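Local coordinates for protein N-acetylneuraminate lyase (Fusobacterium nucleatum subsp. nucleatum ATCC 25586, PDB 5ZKA) that belongs to the dihydrodipicolinate synthetase family of lyases and folds as a TIM barrel, with parallel strands inside a surrounding layer of helices, at residues Ile79-Ala84 with Thr110-Lys115; Leu105-Thr110 with Arg141-Tyr146; Ser23-Pro28 with Lys38-Ile43; Ser118-Phe123 with Lys133-Thr138; Asn224-Arg229 with His250-Leu255. All coordinates share one frame; numbering follows the deposited sequence.

Interaction 1 (Ile79-Ala84 with Thr110-Lys115); sequences IAIDEA and TKLGYK
Tyr114 carries this contact, and its side chain can be traced outward from the backbone. At CB the chain turns so that CG lies anti to the carbonyl carbon (chi1 -74°), which sends the ring back along Ile81, the two side chains sliding past each other in opposite directions. The first ring atom to meet the isoleucine is Tyr114 CD1, close to Ile81 CD1. That methyl sits over a ring face, 4.2 Å from Ile81 CD1 to the centroid of the Tyr114 ring and 26° off the normal, a CH-pi contact. Farther out, Tyr114 CE1 lies 3.7 Å from Ile81 CB. At the tip, Tyr114 OH rests 3.4 Å from Ala80 CB and makes its hydrogen bond to the carbonyl oxygen of Phe77, a turn before Ile81 on helix 70-84. Ile81, with CG1 anti to its backbone N, also pushes CD1 to 3.6 Å from Leu112 O, while its CG2 lies 4.3 Å from Leu112 CB. Gly113, which meets the same methyl through its carbonyl carbon, has a positive phi of 119° and two bonds back into the last turn. A Schellman motif thus ends helix 99-112 where it packs on helix 70-84, two successive outer helices of the TIM barrel.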
# COMPACT_ATOMS: atom_id res chain seq x y z
N ILE A 79 27.16 -13.20 -19.97
CA ILE A 79 27.05 -12.07 -20.89
C ILE A 79 26.81 -10.78 -20.11
O ILE A 79 27.45 -9.75 -20.38
CB ILE A 79 25.92 -12.34 -21.91
CG1 ILE A 79 26.31 -13.54 -22.79
CG2 ILE A 79 25.63 -11.10 -22.77
CD1 ILE A 79 25.11 -14.21 -23.44
N ALA A 80 25.92 -10.82 -19.12
CA ALA A 80 25.54 -9.59 -18.42
C ALA A 80 26.76 -8.92 -17.79
O ALA A 80 26.97 -7.71 -17.97
CB ALA A 80 24.47 -9.88 -17.37
N ILE A 81 27.58 -9.68 -17.06
CA ILE A 81 28.72 -9.04 -16.40
C ILE A 81 29.83 -8.72 -17.41
O ILE A 81 30.60 -7.77 -17.21
CB ILE A 81 29.22 -9.91 -15.24
CG1 ILE A 81 30.17 -9.10 -14.35
CG2 ILE A 81 29.89 -11.19 -15.73
CD1 ILE A 81 30.43 -9.74 -13.00
N ASP A 82 29.93 -9.48 -18.50
CA ASP A 82 30.91 -9.13 -19.52
C ASP A 82 30.53 -7.82 -20.20
O ASP A 82 31.40 -6.99 -20.48
CB ASP A 82 31.02 -10.24 -20.56
CG ASP A 82 32.00 -9.92 -21.66
OD1 ASP A 82 33.22 -9.92 -21.38
OD2 ASP A 82 31.55 -9.66 -22.80
N GLU A 83 29.24 -7.61 -20.45
CA GLU A 83 28.81 -6.38 -21.12
C GLU A 83 28.76 -5.20 -20.16
O GLU A 83 29.16 -4.09 -20.53
CB GLU A 83 27.44 -6.60 -21.76
CG GLU A 83 26.98 -5.43 -22.61
CD GLU A 83 27.87 -5.19 -23.81
OE1 GLU A 83 28.39 -6.17 -24.39
OE2 GLU A 83 28.05 -4.02 -24.19
N ALA A 84 28.26 -5.41 -18.94
CA ALA A 84 28.09 -4.31 -18.00
C ALA A 84 29.39 -3.90 -17.34
O ALA A 84 29.55 -2.72 -17.00
CB ALA A 84 27.06 -4.69 -16.93
N THR A 110 29.46 -15.90 -8.33
CA THR A 110 30.47 -15.32 -7.46
C THR A 110 31.85 -15.38 -8.12
O THR A 110 32.60 -14.39 -8.09
CB THR A 110 30.46 -16.03 -6.11
OG1 THR A 110 29.18 -15.85 -5.50
CG2 THR A 110 31.53 -15.48 -5.19
N LYS A 111 32.16 -16.50 -8.78
CA LYS A 111 33.43 -16.63 -9.50
C LYS A 111 33.50 -15.66 -10.68
O LYS A 111 34.58 -15.16 -11.00
CB LYS A 111 33.61 -18.08 -9.96
CG LYS A 111 34.92 -18.35 -10.72
CD LYS A 111 35.03 -19.81 -11.14
CE LYS A 111 36.36 -20.10 -11.85
NZ LYS A 111 36.35 -19.68 -13.28
N LEU A 112 32.37 -15.39 -11.33
CA LEU A 112 32.33 -14.43 -12.43
C LEU A 112 32.60 -13.01 -11.95
O LEU A 112 33.03 -12.17 -12.75
CB LEU A 112 30.98 -14.48 -13.15
CG LEU A 112 30.64 -15.66 -14.08
CD1 LEU A 112 29.24 -15.49 -14.64
CD2 LEU A 112 31.64 -15.84 -15.21
N GLY A 113 32.33 -12.71 -10.69
CA GLY A 113 32.61 -11.38 -10.17
C GLY A 113 31.40 -10.63 -9.66
O GLY A 113 31.51 -9.46 -9.29
N TYR A 114 30.24 -11.28 -9.64
CA TYR A 114 29.07 -10.67 -9.01
C TYR A 114 29.31 -10.54 -7.51
O TYR A 114 29.82 -11.47 -6.87
CB TYR A 114 27.81 -11.49 -9.26
CG TYR A 114 27.24 -11.41 -10.67
CD1 TYR A 114 27.78 -12.18 -11.70
CD2 TYR A 114 26.15 -10.59 -10.95
CE1 TYR A 114 27.26 -12.13 -12.98
CE2 TYR A 114 25.61 -10.54 -12.23
CZ TYR A 114 26.17 -11.31 -13.24
OH TYR A 114 25.64 -11.27 -14.51
N LYS A 115 28.96 -9.39 -6.95
CA LYS A 115 29.27 -9.06 -5.57
C LYS A 115 28.03 -9.06 -4.70
O LYS A 115 28.10 -8.66 -3.53
CB LYS A 115 29.97 -7.70 -5.49
CG LYS A 115 31.44 -7.75 -5.92
CD LYS A 115 32.18 -8.82 -5.15
CE LYS A 115 33.64 -8.93 -5.57
NZ LYS A 115 34.43 -7.72 -5.22

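Interaction 2 (Leu105-Thr110 with Arg141-Tyr146)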
# COMPACT_ATOMS: atom_id res chain seq x y z
N LEU A 105 24.65 -22.20 -8.87
CA LEU A 105 24.58 -20.92 -9.57
C LEU A 105 25.23 -19.81 -8.74
O LEU A 105 25.88 -18.91 -9.29
CB LEU A 105 23.13 -20.56 -9.87
CG LEU A 105 22.40 -21.36 -10.95
CD1 LEU A 105 20.90 -21.03 -10.85
CD2 LEU A 105 22.92 -21.00 -12.33
N GLY A 106 25.04 -19.84 -7.42
CA GLY A 106 25.64 -18.82 -6.57
C GLY A 106 27.15 -18.87 -6.59
O GLY A 106 27.82 -17.83 -6.64
N LYS A 107 27.73 -20.07 -6.55
CA LYS A 107 29.18 -20.18 -6.67
C LYS A 107 29.65 -19.70 -8.04
O LYS A 107 30.68 -19.02 -8.15
CB LYS A 107 29.62 -21.62 -6.42
CG LYS A 107 29.39 -22.12 -5.00
CD LYS A 107 30.05 -23.48 -4.78
CE LYS A 107 29.81 -24.00 -3.37
NZ LYS A 107 30.02 -25.48 -3.25
N TYR A 108 28.90 -20.04 -9.08
CA TYR A 108 29.32 -19.71 -10.44
C TYR A 108 29.33 -18.20 -10.66
O TYR A 108 30.29 -17.65 -11.22
CB TYR A 108 28.41 -20.41 -11.44
CG TYR A 108 28.76 -20.12 -12.88
CD1 TYR A 108 29.76 -20.83 -13.53
CD2 TYR A 108 28.07 -19.15 -13.60
CE1 TYR A 108 30.08 -20.58 -14.84
CE2 TYR A 108 28.38 -18.90 -14.92
CZ TYR A 108 29.38 -19.61 -15.53
OH TYR A 108 29.69 -19.36 -16.84
N VAL A 109 28.27 -17.50 -10.23
CA VAL A 109 28.26 -16.06 -10.46
C VAL A 109 29.22 -15.35 -9.52
O VAL A 109 29.78 -14.30 -9.87
CB VAL A 109 26.83 -15.50 -10.35
CG1 VAL A 109 25.93 -16.23 -11.31
CG2 VAL A 109 26.30 -15.59 -8.93
N THR A 110 29.46 -15.90 -8.33
CA THR A 110 30.47 -15.32 -7.46
C THR A 110 31.85 -15.38 -8.12
O THR A 110 32.60 -14.39 -8.09
CB THR A 110 30.46 -16.03 -6.11
OG1 THR A 110 29.18 -15.85 -5.50
CG2 THR A 110 31.53 -15.48 -5.19
N ARG A 141 26.46 -19.28 3.20
CA ARG A 141 27.60 -20.06 3.70
C ARG A 141 28.43 -20.64 2.56
O ARG A 141 29.67 -20.58 2.58
CB ARG A 141 27.08 -21.17 4.61
CG ARG A 141 28.14 -22.04 5.20
CD ARG A 141 27.54 -22.95 6.26
NE ARG A 141 26.65 -23.97 5.68
CZ ARG A 141 25.34 -24.00 5.87
NH1 ARG A 141 24.75 -23.09 6.62
NH2 ARG A 141 24.61 -24.96 5.31
N GLU A 142 27.77 -21.22 1.56
CA GLU A 142 28.48 -21.94 0.52
C GLU A 142 29.11 -21.02 -0.52
O GLU A 142 30.05 -21.44 -1.21
CB GLU A 142 27.54 -22.94 -0.16
CG GLU A 142 27.07 -24.07 0.75
CD GLU A 142 28.19 -25.07 1.06
OE1 GLU A 142 28.89 -25.50 0.12
OE2 GLU A 142 28.36 -25.43 2.25
N THR A 143 28.63 -19.79 -0.65
CA THR A 143 29.21 -18.84 -1.60
C THR A 143 30.11 -17.79 -0.95
O THR A 143 30.99 -17.26 -1.62
CB THR A 143 28.10 -18.09 -2.37
OG1 THR A 143 27.31 -17.31 -1.47
CG2 THR A 143 27.19 -19.08 -3.09
N GLY A 144 29.89 -17.46 0.32
CA GLY A 144 30.59 -16.34 0.93
C GLY A 144 30.16 -14.99 0.42
O GLY A 144 30.82 -13.99 0.71
N ASN A 145 29.05 -14.92 -0.31
CA ASN A 145 28.61 -13.69 -0.96
C ASN A 145 27.46 -13.08 -0.16
O ASN A 145 26.90 -13.70 0.75
CB ASN A 145 28.20 -13.99 -2.41
CG ASN A 145 28.45 -12.82 -3.35
OD1 ASN A 145 28.45 -11.66 -2.94
ND2 ASN A 145 28.66 -13.12 -4.63
N TYR A 146 27.12 -11.84 -0.51
CA TYR A 146 26.01 -11.15 0.13
C TYR A 146 24.69 -11.58 -0.49
O TYR A 146 24.63 -12.05 -1.63
CB TYR A 146 26.15 -9.63 -0.00
CG TYR A 146 27.37 -9.07 0.68
CD1 TYR A 146 27.57 -9.24 2.05
CD2 TYR A 146 28.34 -8.38 -0.04
CE1 TYR A 146 28.69 -8.74 2.68
CE2 TYR A 146 29.47 -7.88 0.58
CZ TYR A 146 29.64 -8.06 1.94
OH TYR A 146 30.76 -7.56 2.56
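Two pairs of side chains, oriented in contrasting ways, flank a close backbone approach in which Lys107 CA and Thr143 CA are 5.2 Å apart. Lys107 and Glu142 lie side by side and point the same way. The lysine is extended beyond CG, so its CE passes 3.4 Å from Glu142 O before NZ reaches Glu142 OE1 at 3.6 Å, a long salt bridge. Thr110 and Asn145 instead slide past each other in opposite directions. Asn145 ND2 gives a nearly straight bond to Thr110 OG1 (2.9 Å, 164°), which lies close to the plane of the amide. Between the pairs, Thr143 puts CG2 3.5 Å from Gly106 C, against bare helix backbone. Its OG1, bonded to Ile139 O, accepts from Asn145 N at 3.2 Å in an ST turn that helps set the asparagine in place. The second N-H of Asn145 ND2 goes to Tyr114 O, and its OD1 takes Tyr146 N on an in-plane lone pair. Because Thr110 OG1 donates to Gly106 O at 2.7 Å, from above that carbonyl plane, it acts as acceptor toward Asn145. Two donor bonds from ND2 and an acceptor role for OD1 support the modelled orientation of the amide.

Interaction 3 (Ser23-Pro28 with Lys38-Ile43); sequences SALMVP and KGLREI
Ser23 and Ala24 belong to strand 20-24, where Ser23 OG is bonded to Asn47 OD1 on the far turns of helix 37-49; direct contact with the 38-43 helix segment starts at Leu25. Its CG is anti to the backbone N (chi1 -175°), which carries the two methyls to different neighbours. Leu25 CD1 lies 3.8 Å from Ile43 CG2, the side chains crossing obliquely, whereas Leu25 CD2 lies 4.0 Å from Leu40 CD1, the pair crossing at about a right angle. Met26 sends its thioether away, to Tyr265, Ile268 and Lys269 of helix 264-274, and offers the helix its carbonyl instead. Met26 O sits 3.6 Å from Ile43 CD1 and 3.8 Å from Leu40 CD1, a buried acceptor that has only hydrocarbon against it here and no polar partner in the model. Val27 points its CB away from the 38-43 segment, its side chain packs on Val76 of helix 70-84, and only its CG2 brushes Leu40 CD1, at 4.3 Å. Pro28 makes the tightest fit. Its CG rides on the helix backbone, 3.3 Å from Leu40 N, at a point where Gly39 brings no side chain, and Pro28 CD meets Ile43 CD1 tip to tip at 3.5 Å. Ile43 can do this because its CG1 stands beside the backbone N (chi1 -65°), with CG2 left to face Leu25. Buried, with no hydrogen bond across it, the interface seats the segment leaving the strand on the helix that follows, inside the beta-alpha-beta unit 20-24, 37-49 and 55-58, the repeating element of the TIM barrel.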
# COMPACT_ATOMS: atom_id res chain seq x y z
N SER A 23 17.05 -2.07 -13.05
CA SER A 23 16.19 -2.77 -14.00
C SER A 23 16.29 -4.27 -13.75
O SER A 23 17.39 -4.82 -13.67
CB SER A 23 16.59 -2.48 -15.44
OG SER A 23 16.15 -1.19 -15.84
N ALA A 24 15.14 -4.94 -13.66
CA ALA A 24 15.11 -6.39 -13.73
C ALA A 24 15.30 -6.75 -15.19
O ALA A 24 14.39 -6.59 -16.01
CB ALA A 24 13.80 -6.95 -13.18
N LEU A 25 16.52 -7.17 -15.51
CA LEU A 25 16.96 -7.27 -16.89
C LEU A 25 16.13 -8.27 -17.68
O LEU A 25 16.01 -9.44 -17.30
CB LEU A 25 18.44 -7.66 -16.90
CG LEU A 25 19.11 -7.70 -18.27
CD1 LEU A 25 19.17 -6.29 -18.84
CD2 LEU A 25 20.50 -8.31 -18.15
N MET A 26 15.56 -7.81 -18.79
CA MET A 26 14.88 -8.72 -19.70
C MET A 26 15.89 -9.40 -20.62
O MET A 26 16.96 -8.86 -20.92
CB MET A 26 13.85 -7.96 -20.53
CG MET A 26 12.85 -7.24 -19.67
SD MET A 26 11.19 -7.32 -20.34
CE MET A 26 10.85 -9.07 -20.32
N VAL A 27 15.52 -10.59 -21.08
CA VAL A 27 16.40 -11.43 -21.88
C VAL A 27 15.71 -11.73 -23.19
O VAL A 27 14.55 -12.15 -23.18
CB VAL A 27 16.78 -12.74 -21.16
CG1 VAL A 27 17.65 -13.61 -22.07
CG2 VAL A 27 17.50 -12.42 -19.86
N PRO A 28 16.35 -11.51 -24.34
CA PRO A 28 15.73 -11.86 -25.62
C PRO A 28 16.04 -13.30 -26.00
O PRO A 28 17.19 -13.74 -25.99
CB PRO A 28 16.35 -10.86 -26.60
CG PRO A 28 17.70 -10.58 -26.04
CD PRO A 28 17.59 -10.73 -24.52
N LYS A 38 23.38 -11.30 -29.01
CA LYS A 38 23.49 -9.94 -29.56
C LYS A 38 22.43 -9.03 -28.96
O LYS A 38 22.73 -7.90 -28.54
CB LYS A 38 23.37 -9.99 -31.08
CG LYS A 38 23.49 -8.63 -31.77
N GLY A 39 21.18 -9.50 -28.89
CA GLY A 39 20.12 -8.67 -28.35
C GLY A 39 20.25 -8.44 -26.86
O GLY A 39 19.87 -7.38 -26.36
N LEU A 40 20.77 -9.44 -26.13
CA LEU A 40 20.95 -9.27 -24.69
C LEU A 40 21.94 -8.16 -24.39
O LEU A 40 21.72 -7.34 -23.50
CB LEU A 40 21.41 -10.59 -24.05
CG LEU A 40 21.70 -10.53 -22.54
CD1 LEU A 40 20.48 -9.99 -21.74
CD2 LEU A 40 22.13 -11.90 -22.00
N ARG A 41 23.05 -8.12 -25.13
CA ARG A 41 23.97 -7.00 -24.98
C ARG A 41 23.30 -5.67 -25.33
O ARG A 41 23.56 -4.65 -24.68
CB ARG A 41 25.21 -7.23 -25.85
CG ARG A 41 25.98 -8.49 -25.41
CD ARG A 41 27.29 -8.67 -26.16
NE ARG A 41 27.96 -9.90 -25.72
CZ ARG A 41 28.89 -9.95 -24.78
NH1 ARG A 41 29.30 -8.84 -24.17
NH2 ARG A 41 29.42 -11.12 -24.44
N GLU A 42 22.42 -5.66 -26.34
CA GLU A 42 21.73 -4.42 -26.70
C GLU A 42 20.80 -3.96 -25.59
O GLU A 42 20.66 -2.76 -25.34
CB GLU A 42 20.94 -4.61 -28.00
CG GLU A 42 21.84 -4.79 -29.24
CD GLU A 42 21.04 -4.85 -30.52
OE1 GLU A 42 19.80 -4.64 -30.46
OE2 GLU A 42 21.64 -5.12 -31.58
N ILE A 43 20.12 -4.90 -24.92
CA ILE A 43 19.23 -4.52 -23.83
C ILE A 43 20.04 -3.98 -22.66
O ILE A 43 19.65 -3.00 -22.02
CB ILE A 43 18.36 -5.72 -23.41
CG1 ILE A 43 17.42 -6.13 -24.54
CG2 ILE A 43 17.57 -5.38 -22.15
CD1 ILE A 43 16.57 -7.37 -24.19

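Interaction 4 (Ser118-Phe123 with Lys133-Thr138); sequences SAVTPF and KDYYET
Two neighbouring tyrosines of the helix deliver their hydroxyls to two successive carbonyls of the strand. Tyr136 OH donates to Ala119 O at 2.7 Å, approaching from above the carbonyl plane (27° out of it), while that oxygen lies at the edge of the Tyr136 ring, in its plane. Tyr135 OH reaches Val120 O at 2.7 Å as well, but this bond is weak, and the same hydroxyl is also bonded to the backbone N of Ser96. Hydrocarbon fills in around the phenols. Pro122 and Tyr135 meet tip to tip, with Pro122 CD 3.7 Å from the centroid of the Tyr135 ring and 15° off its normal, a CH-pi contact over one face. Ala119 CB reaches both tyrosines, 3.7 Å from Tyr135 OH and 3.9 Å from Tyr136 CE1. Thr121 CG2 comes up at the edge of the Tyr136 ring, 3.4 Å from Tyr136 OH. The rings also steady each other: Tyr135 CD1 lies 3.9 Å above the plane of Tyr136, over its centre, so the edge of one ring is set on the face of the next. Their first torsions differ, CG of Tyr135 being anti to the backbone N and CG of Tyr136 beside it, and this brings both tips to the same piece of chain. Farther out, Gln93 OE1 holds Val120 N, and backbone bonds of Ala119 and Thr121 to Tyr150 fix the strand. Helix segment 133-138 thus runs back at 158° to strand segment 118-120, with Tyr136 touching Ile149 of strand 147-150 and Tyr135 touching Leu99 of helix 99-112.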
# COMPACT_ATOMS: atom_id res chain seq x y z
N SER A 118 20.81 -12.67 -4.94
CA SER A 118 19.43 -12.63 -4.47
C SER A 118 18.86 -14.03 -4.65
O SER A 118 19.37 -14.83 -5.44
CB SER A 118 18.60 -11.59 -5.24
OG SER A 118 17.39 -11.31 -4.57
N ALA A 119 17.80 -14.34 -3.91
CA ALA A 119 17.20 -15.66 -4.05
C ALA A 119 15.74 -15.59 -3.65
O ALA A 119 15.42 -15.19 -2.53
CB ALA A 119 17.94 -16.70 -3.20
N VAL A 120 14.85 -15.99 -4.57
CA VAL A 120 13.43 -16.05 -4.24
C VAL A 120 13.22 -17.07 -3.12
O VAL A 120 13.97 -18.04 -2.97
CB VAL A 120 12.61 -16.41 -5.49
CG1 VAL A 120 13.05 -17.76 -6.05
CG2 VAL A 120 11.11 -16.39 -5.18
N THR A 121 12.19 -16.83 -2.29
CA THR A 121 11.84 -17.84 -1.31
C THR A 121 11.54 -19.16 -2.02
O THR A 121 10.90 -19.16 -3.07
CB THR A 121 10.63 -17.40 -0.48
OG1 THR A 121 9.52 -17.12 -1.35
CG2 THR A 121 10.96 -16.14 0.33
N PRO A 122 12.03 -20.29 -1.50
CA PRO A 122 11.70 -21.57 -2.16
C PRO A 122 10.19 -21.77 -2.14
O PRO A 122 9.51 -21.42 -1.18
CB PRO A 122 12.44 -22.61 -1.31
CG PRO A 122 12.64 -21.96 0.00
CD PRO A 122 12.78 -20.49 -0.25
N PHE A 123 9.66 -22.31 -3.24
CA PHE A 123 8.22 -22.30 -3.48
C PHE A 123 7.81 -23.67 -4.03
O PHE A 123 8.61 -24.61 -4.08
CB PHE A 123 7.86 -21.14 -4.42
CG PHE A 123 8.60 -21.15 -5.74
CD1 PHE A 123 9.83 -20.53 -5.87
CD2 PHE A 123 8.04 -21.78 -6.84
CE1 PHE A 123 10.51 -20.55 -7.08
CE2 PHE A 123 8.71 -21.79 -8.06
CZ PHE A 123 9.95 -21.18 -8.17
N LYS A 133 14.84 -20.57 6.17
CA LYS A 133 16.03 -19.99 6.78
C LYS A 133 17.27 -20.78 6.42
O LYS A 133 18.32 -20.22 6.07
CB LYS A 133 15.85 -19.93 8.30
CG LYS A 133 16.97 -19.21 9.04
CD LYS A 133 16.61 -19.03 10.52
CE LYS A 133 17.78 -18.47 11.31
NZ LYS A 133 17.62 -18.71 12.77
N ASP A 134 17.18 -22.11 6.51
CA ASP A 134 18.30 -22.98 6.15
C ASP A 134 18.72 -22.75 4.70
O ASP A 134 19.91 -22.76 4.38
CB ASP A 134 17.88 -24.43 6.36
CG ASP A 134 19.03 -25.41 6.24
OD1 ASP A 134 20.20 -24.98 6.12
OD2 ASP A 134 18.74 -26.63 6.26
N TYR A 135 17.74 -22.54 3.82
CA TYR A 135 18.01 -22.30 2.41
C TYR A 135 18.84 -21.04 2.23
O TYR A 135 19.89 -21.06 1.57
CB TYR A 135 16.67 -22.24 1.68
CG TYR A 135 16.56 -21.58 0.32
CD1 TYR A 135 16.37 -20.21 0.21
CD2 TYR A 135 16.52 -22.35 -0.84
CE1 TYR A 135 16.20 -19.61 -1.03
CE2 TYR A 135 16.34 -21.75 -2.09
CZ TYR A 135 16.18 -20.38 -2.17
OH TYR A 135 15.99 -19.78 -3.39
N TYR A 136 18.41 -19.94 2.84
CA TYR A 136 19.15 -18.68 2.72
C TYR A 136 20.53 -18.80 3.34
O TYR A 136 21.53 -18.40 2.74
CB TYR A 136 18.36 -17.55 3.37
CG TYR A 136 17.27 -17.03 2.45
CD1 TYR A 136 17.59 -16.46 1.22
CD2 TYR A 136 15.93 -17.14 2.80
CE1 TYR A 136 16.60 -15.99 0.36
CE2 TYR A 136 14.93 -16.68 1.96
CZ TYR A 136 15.28 -16.11 0.74
OH TYR A 136 14.31 -15.65 -0.11
N GLU A 137 20.61 -19.35 4.55
CA GLU A 137 21.90 -19.43 5.22
C GLU A 137 22.85 -20.35 4.47
O GLU A 137 24.06 -20.10 4.46
CB GLU A 137 21.72 -19.91 6.66
CG GLU A 137 20.73 -19.06 7.45
CD GLU A 137 21.28 -18.58 8.77
OE1 GLU A 137 21.07 -19.27 9.79
OE2 GLU A 137 21.91 -17.51 8.78
N THR A 138 22.32 -21.39 3.83
CA THR A 138 23.16 -22.31 3.08
C THR A 138 23.76 -21.64 1.85
O THR A 138 24.95 -21.80 1.57
CB THR A 138 22.36 -23.56 2.69
OG1 THR A 138 21.97 -24.29 3.86
CG2 THR A 138 23.18 -24.47 1.77

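Interaction 5 (Asn224-Arg229 with His250-Leu255)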
# COMPACT_ATOMS: atom_id res chain seq x y z
N ASN A 224 13.28 -1.03 -17.62
CA ASN A 224 13.92 -1.31 -18.91
C ASN A 224 13.55 -0.26 -19.95
O ASN A 224 14.32 -0.01 -20.88
CB ASN A 224 13.52 -2.70 -19.42
CG ASN A 224 14.22 -3.84 -18.68
OD1 ASN A 224 15.35 -4.20 -18.99
ND2 ASN A 224 13.51 -4.45 -17.71
N ILE A 225 12.36 0.33 -19.84
CA ILE A 225 11.92 1.34 -20.79
C ILE A 225 11.50 2.65 -20.14
O ILE A 225 11.41 3.68 -20.84
CB ILE A 225 10.76 0.79 -21.65
CG1 ILE A 225 9.61 0.32 -20.75
CG2 ILE A 225 11.23 -0.36 -22.53
CD1 ILE A 225 8.31 0.06 -21.50
N ASN A 226 11.20 2.68 -18.84
CA ASN A 226 10.72 3.88 -18.17
C ASN A 226 11.63 4.29 -17.01
O ASN A 226 11.18 4.93 -16.05
CB ASN A 226 9.28 3.68 -17.69
CG ASN A 226 8.62 4.98 -17.26
OD1 ASN A 226 8.71 6.00 -17.95
ND2 ASN A 226 7.97 4.96 -16.09
N GLY A 227 12.92 3.94 -17.10
CA GLY A 227 13.84 4.21 -16.01
C GLY A 227 14.11 5.68 -15.75
O GLY A 227 14.47 6.05 -14.63
N ILE A 228 13.98 6.54 -16.78
CA ILE A 228 14.19 7.97 -16.58
C ILE A 228 13.19 8.52 -15.57
O ILE A 228 13.56 9.15 -14.57
CB ILE A 228 14.11 8.73 -17.92
CG1 ILE A 228 15.23 8.28 -18.85
CG2 ILE A 228 14.17 10.26 -17.70
CD1 ILE A 228 16.60 8.36 -18.23
N ARG A 229 11.89 8.27 -15.81
CA ARG A 229 10.85 8.73 -14.89
C ARG A 229 11.02 8.12 -13.51
O ARG A 229 10.81 8.79 -12.49
CB ARG A 229 9.46 8.39 -15.44
CG ARG A 229 8.93 9.37 -16.50
CD ARG A 229 7.46 9.05 -16.78
NE ARG A 229 6.98 9.84 -17.91
CZ ARG A 229 6.94 9.41 -19.17
NH1 ARG A 229 7.36 8.18 -19.45
NH2 ARG A 229 6.51 10.22 -20.14
N HIS A 250 1.90 9.60 -11.64
CA HIS A 250 0.63 9.53 -12.36
C HIS A 250 0.86 9.19 -13.83
O HIS A 250 0.16 8.35 -14.41
CB HIS A 250 -0.12 10.85 -12.24
CG HIS A 250 -0.92 11.02 -10.98
ND1 HIS A 250 -1.54 9.97 -10.34
CD2 HIS A 250 -1.26 12.13 -10.29
CE1 HIS A 250 -2.20 10.43 -9.29
NE2 HIS A 250 -2.05 11.74 -9.24
N THR A 251 1.81 9.88 -14.47
CA THR A 251 2.09 9.62 -15.87
C THR A 251 2.64 8.22 -16.05
O THR A 251 2.23 7.49 -16.97
CB THR A 251 3.08 10.66 -16.40
OG1 THR A 251 2.49 11.97 -16.34
CG2 THR A 251 3.47 10.35 -17.84
N THR A 252 3.56 7.82 -15.18
CA THR A 252 4.11 6.47 -15.20
C THR A 252 3.02 5.42 -15.09
O THR A 252 3.03 4.42 -15.83
CB THR A 252 5.12 6.32 -14.06
OG1 THR A 252 6.31 7.05 -14.39
CG2 THR A 252 5.50 4.84 -13.82
N ASN A 253 2.05 5.63 -14.21
CA ASN A 253 1.03 4.60 -14.03
C ASN A 253 0.00 4.58 -15.16
O ASN A 253 -0.64 3.55 -15.36
CB ASN A 253 0.36 4.77 -12.66
CG ASN A 253 1.26 4.27 -11.53
OD1 ASN A 253 2.42 3.94 -11.77
ND2 ASN A 253 0.72 4.20 -10.31
N ASP A 254 -0.16 5.67 -15.91
CA ASP A 254 -0.90 5.57 -17.17
C ASP A 254 -0.19 4.62 -18.12
O ASP A 254 -0.82 3.81 -18.81
CB ASP A 254 -1.05 6.95 -17.82
CG ASP A 254 -2.13 7.81 -17.19
OD1 ASP A 254 -2.93 7.30 -16.36
OD2 ASP A 254 -2.19 9.01 -17.55
N LEU A 255 1.13 4.73 -18.19
CA LEU A 255 1.91 3.83 -19.03
C LEU A 255 1.85 2.40 -18.50
O LEU A 255 1.61 1.46 -19.26
CB LEU A 255 3.35 4.33 -19.12
CG LEU A 255 4.37 3.34 -19.70
CD1 LEU A 255 4.03 3.01 -21.16
CD2 LEU A 255 5.77 3.91 -19.57
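The two helical segments run nearly antiparallel (167°) with axes 10.8 Å apart, and segment 224-229 is kinked where the N atoms of Ile228 and Arg229 lack bonds to the preceding turn. Asn226, its CG anti to the backbone N, crosses Thr252 obliquely and gives ND2 to Thr252 OG1 at 3.2 Å (158°), the hydroxyl lying in the amide plane. Thr252 OG1 is also bonded to Ile248 O, one turn back on its own helix. The other end of the amide is used too: Arg229 NH1 donates to Asn226 OD1 at 3.0 Å, which lies in the guanidinium plane. Extended from CG to NE, the arginine slides past Thr252 with CD 3.3 Å from Thr252 OG1. Thr251 crosses it at about a right angle and lays CG2 over one guanidinium face, 3.5 Å from Arg229 NE. Leu255 CD2 packs 3.8 Å from Asn226 CG, these two side chains also running past each other in opposite directions. The Asn226 amide is therefore held at both ends. Arg229 NH2 continues to Phe304 O, a second bond on the guanidinium, so helix 291-304 closes over this pairing of helices 223-237 and 242-262, while Asp254 faces outward to salt bridges with a basic side chain of a neighbouring subunit.

Interactions 1 and 2 share Thr110 and helix 99-112; their centres are 12 Å apart, and Tyr114 O to Asn145 ND2, at 3.0 Å, joins them. Interaction 4 shares a helix, 129-143, with interaction 2 and packs it on strand 117-120. The centres of interactions 2 and 4 are 13 Å apart. Interaction 3 meets interaction 1 through Arg41 NH1, 2.8 Å from both Asp82 OD2 and Glu83 OE1, and meets interaction 5 through Asn224 ND2, 2.9 Å from Ala24 O. Interactions 2 and 5 lie on opposite sides of the chain's centre, about 34 Å apart between centres. The modified lysine, Lys178 (KPI), belongs to none of the five: interactions 3 and 4 tie strand to helix, the others helices or helix ends.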